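Local coordinates for novel protein similar to vertebrate potassium voltage-gated channel, subfamily H (Eag-related) family (Danio rerio, PDB 3UKN) that probably forms, as a tetramer, a voltage-gated delayed-rectifier potassium channel, of which this piece is the cytoplasmic C-linker and cyclic nucleotide-binding homology domain, at residues B[100-105]-B[167-172]. Residues are numbered along the deposited sequence; the frame is centred on the assembly and turned at random.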
ATOM      1  N   THR B 100      -0.340  -1.662  13.548  1.00 42.08           N
ATOM      2  CA  THR B 100       0.120  -2.680  14.471  1.00 38.69           C
ATOM      3  C   THR B 100       0.198  -4.020  13.759  1.00 37.48           C
ATOM      4  O   THR B 100      -0.479  -4.242  12.745  1.00 30.33           O
ATOM      5  CB  THR B 100      -0.854  -2.822  15.640  1.00 53.39           C
ATOM      6  OG1 THR B 100      -2.146  -3.160  15.128  1.00 67.92           O
ATOM      7  CG2 THR B 100      -0.955  -1.506  16.421  1.00 43.18           C
ATOM      8  N   SER B 101       1.022  -4.924  14.272  1.00 46.66           N
ATOM      9  CA  SER B 101       1.075  -6.266  13.709  1.00 43.10           C
ATOM     10  C   SER B 101       1.650  -7.237  14.707  1.00 46.69           C
ATOM     11  O   SER B 101       2.587  -6.899  15.433  1.00 47.64           O
ATOM     12  CB  SER B 101       1.895  -6.309  12.411  1.00 39.72           C
ATOM     13  OG  SER B 101       1.947  -7.633  11.876  1.00 31.35           O
ATOM     14  N   PHE B 102       1.070  -8.434  14.745  1.00 45.32           N
ATOM     15  CA  PHE B 102       1.623  -9.545  15.502  1.00 49.07           C
ATOM     16  C   PHE B 102       2.798 -10.057  14.699  1.00 38.78           C
ATOM     17  O   PHE B 102       2.858  -9.875  13.476  1.00 39.64           O
ATOM     18  CB  PHE B 102       0.600 -10.679  15.681  1.00 68.79           C
ATOM     19  CG  PHE B 102      -0.576 -10.316  16.550  1.00 93.75           C
ATOM     20  CD1 PHE B 102      -0.535 -10.525  17.920  1.00104.78           C
ATOM     21  CD2 PHE B 102      -1.727  -9.779  15.995  1.00103.04           C
ATOM     22  CE1 PHE B 102      -1.617 -10.195  18.721  1.00114.29           C
ATOM     23  CE2 PHE B 102      -2.807  -9.448  16.790  1.00113.54           C
ATOM     24  CZ  PHE B 102      -2.751  -9.655  18.154  1.00119.42           C
ATOM     25  N   CYS B 103       3.730 -10.695  15.387  1.00 38.58           N
ATOM     26  CA  CYS B 103       4.926 -11.224  14.765  1.00 35.92           C
ATOM     27  C   CYS B 103       5.221 -12.571  15.440  1.00 37.73           C
ATOM     28  O   CYS B 103       5.036 -12.727  16.645  1.00 43.03           O
ATOM     29  CB  CYS B 103       6.081 -10.219  14.943  1.00 34.83           C
ATOM     30  SG  CYS B 103       7.537 -10.540  13.926  1.00 49.65           S
ATOM     31  N   ALA B 104       5.633 -13.559  14.659  1.00 39.59           N
ATOM     32  CA  ALA B 104       5.879 -14.890  15.204  1.00 32.18           C
ATOM     33  C   ALA B 104       7.361 -15.095  15.503  1.00 29.74           C
ATOM     34  O   ALA B 104       8.222 -14.430  14.909  1.00 34.62           O
ATOM     35  CB  ALA B 104       5.382 -15.956  14.244  1.00 30.76           C
ATOM     36  N   PRO B 105       7.670 -16.010  16.431  1.00 35.12           N
ATOM     37  CA  PRO B 105       9.068 -16.295  16.753  1.00 36.93           C
ATOM     38  C   PRO B 105       9.837 -16.678  15.495  1.00 40.04           C
ATOM     39  O   PRO B 105       9.353 -17.480  14.711  1.00 36.58           O
ATOM     40  CB  PRO B 105       8.967 -17.502  17.694  1.00 37.38           C
ATOM     41  CG  PRO B 105       7.624 -17.396  18.296  1.00 36.67           C
ATOM     42  CD  PRO B 105       6.741 -16.828  17.225  1.00 36.96           C
ATOM     43  N   TYR B 167       6.588 -14.394  20.386  1.00 33.09           N
ATOM     44  CA  TYR B 167       5.446 -13.682  19.840  1.00 34.12           C
ATOM     45  C   TYR B 167       5.562 -12.227  20.235  1.00 39.59           C
ATOM     46  O   TYR B 167       5.779 -11.918  21.411  1.00 47.97           O
ATOM     47  CB  TYR B 167       4.140 -14.299  20.335  1.00 42.42           C
ATOM     48  CG  TYR B 167       3.874 -15.613  19.652  1.00 38.49           C
ATOM     49  CD1 TYR B 167       3.380 -15.636  18.357  1.00 44.65           C
ATOM     50  CD2 TYR B 167       4.169 -16.821  20.267  1.00 38.65           C
ATOM     51  CE1 TYR B 167       3.153 -16.820  17.694  1.00 55.45           C
ATOM     52  CE2 TYR B 167       3.950 -18.028  19.606  1.00 45.49           C
ATOM     53  CZ  TYR B 167       3.437 -18.016  18.313  1.00 51.81           C
ATOM     54  OH  TYR B 167       3.203 -19.180  17.617  1.00 48.88           O
ATOM     55  N   CYS B 168       5.453 -11.346  19.237  1.00 40.41           N
ATOM     56  CA  CYS B 168       5.617  -9.901  19.423  1.00 50.20           C
ATOM     57  C   CYS B 168       4.418  -9.097  18.945  1.00 53.18           C
ATOM     58  O   CYS B 168       3.759  -9.442  17.965  1.00 48.68           O
ATOM     59  CB  CYS B 168       6.840  -9.393  18.660  1.00 45.11           C
ATOM     60  SG  CYS B 168       8.411  -9.946  19.285  1.00 42.73           S
ATOM     61  N   ASP B 169       4.163  -8.002  19.644  1.00 46.41           N
ATOM     62  CA  ASP B 169       3.143  -7.052  19.243  1.00 49.58           C
ATOM     63  C   ASP B 169       3.811  -5.714  18.926  1.00 45.52           C
ATOM     64  O   ASP B 169       4.342  -5.042  19.814  1.00 49.36           O
ATOM     65  CB  ASP B 169       2.115  -6.892  20.354  1.00 66.08           C
ATOM     66  CG  ASP B 169       0.897  -6.124  19.910  1.00 76.95           C
ATOM     67  OD1 ASP B 169       1.026  -5.255  19.021  1.00 77.17           O
ATOM     68  OD2 ASP B 169      -0.192  -6.385  20.460  1.00 82.41           O
ATOM     69  N   LEU B 170       3.783  -5.335  17.654  1.00 37.60           N
ATOM     70  CA  LEU B 170       4.497  -4.168  17.180  1.00 35.90           C
ATOM     71  C   LEU B 170       3.570  -3.055  16.713  1.00 34.36           C
ATOM     72  O   LEU B 170       2.488  -3.317  16.200  1.00 41.86           O
ATOM     73  CB  LEU B 170       5.397  -4.580  16.020  1.00 34.94           C
ATOM     74  CG  LEU B 170       6.409  -5.677  16.341  1.00 39.26           C
ATOM     75  CD1 LEU B 170       7.005  -6.231  15.047  1.00 45.33           C
ATOM     76  CD2 LEU B 170       7.495  -5.117  17.226  1.00 37.75           C
ATOM     77  N   GLN B 171       4.000  -1.815  16.907  1.00 31.12           N
ATOM     78  CA  GLN B 171       3.367  -0.664  16.281  1.00 25.97           C
ATOM     79  C   GLN B 171       4.381  -0.032  15.360  1.00 29.22           C
ATOM     80  O   GLN B 171       5.583  -0.241  15.519  1.00 31.72           O
ATOM     81  CB  GLN B 171       2.938   0.374  17.317  1.00 20.93           C
ATOM     82  CG  GLN B 171       1.821  -0.075  18.200  1.00 28.12           C
ATOM     83  CD  GLN B 171       1.357   1.001  19.152  1.00 33.37           C
ATOM     84  OE1 GLN B 171       1.870   2.126  19.154  1.00 29.49           O
ATOM     85  NE2 GLN B 171       0.379   0.660  19.977  1.00 34.31           N
ATOM     86  N   TYR B 172       3.910   0.777  14.418  1.00 21.74           N
ATOM     87  CA  TYR B 172       4.825   1.385  13.466  1.00 17.60           C
ATOM     88  C   TYR B 172       4.158   2.487  12.666  1.00 21.11           C
ATOM     89  O   TYR B 172       2.927   2.563  12.585  1.00 28.49           O
ATOM     90  CB  TYR B 172       5.417   0.312  12.529  1.00 25.77           C
ATOM     91  CG  TYR B 172       4.423  -0.328  11.573  1.00 26.17           C
ATOM     92  CD1 TYR B 172       4.188   0.217  10.303  1.00 25.65           C
ATOM     93  CD2 TYR B 172       3.727  -1.491  11.927  1.00 30.24           C
ATOM     94  CE1 TYR B 172       3.272  -0.389   9.401  1.00 28.76           C
ATOM     95  CE2 TYR B 172       2.808  -2.098  11.030  1.00 26.48           C
ATOM     96  CZ  TYR B 172       2.586  -1.537   9.783  1.00 32.21           C
ATOM     97  OH  TYR B 172       1.690  -2.143   8.921  1.00 28.43           O
TER
HETATM   98  O   HOH W   1      -0.440  -3.809  10.015  1.00 30.29           O
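Strand 100-103 lies antiparallel to strand 168-172. Ser-101 and Leu-170 form one hydrogen-bonded pair, Cys-103 and Cys-168 the next. Ser-101 N gives to Leu-170 O at 2.9 Å, in the carbonyl plane. Leu-170 N returns a straighter bond to Ser-101 O, from above that carbonyl's plane. The Cys-103 N to Cys-168 O bond is bent (131° at the hydrogen), whereas Cys-168 N to Cys-103 O is nearly straight (167°). CA-H...O contacts add to these, the shortest from Thr-100 CA to Leu-170 O at 3.0 Å.

Side-chain polar groups take partners beyond the strand pairing. Ser-101 OG, on the cysteine and leucine face, donates to Phe-102 O and is hydrogen-bonded to Leu-13 N. A water links Thr-100 O to Tyr-172 OH, which also bonds Asp-53 N. Gln-171 NE2 bonds Glu-76 OE1, and its OE1 bonds Leu-77 N.

On the face of Ser-101, Cys-103, Cys-168 and Leu-170, Cys-103 CB touches Cys-168 CB at 3.9 Å and Leu-170 CD1 at 4.1 Å. Cys-103 SG is anti to its backbone N (chi1 -167°) and Cys-168 SG beside its own, so they meet by CB, not sulfur. Cys-168 and Leu-170 also pack on Met-127. On the face of Thr-100 and Gln-171, Thr-100 CG2 runs beside Gln-171 CG at 3.6 Å. Past the strand end, Pro-105 CD sits 3.5 Å over the Tyr-167 ring centroid, a CH-pi contact.

Strand 99-103 is outermost in its sheet within this chain, in the cupin-type beta roll of the homology domain. Four backbone bonds hold it, so the pairing rests on the main chain; the Cys-103 packing and Pro-105/Tyr-167 contact add to it.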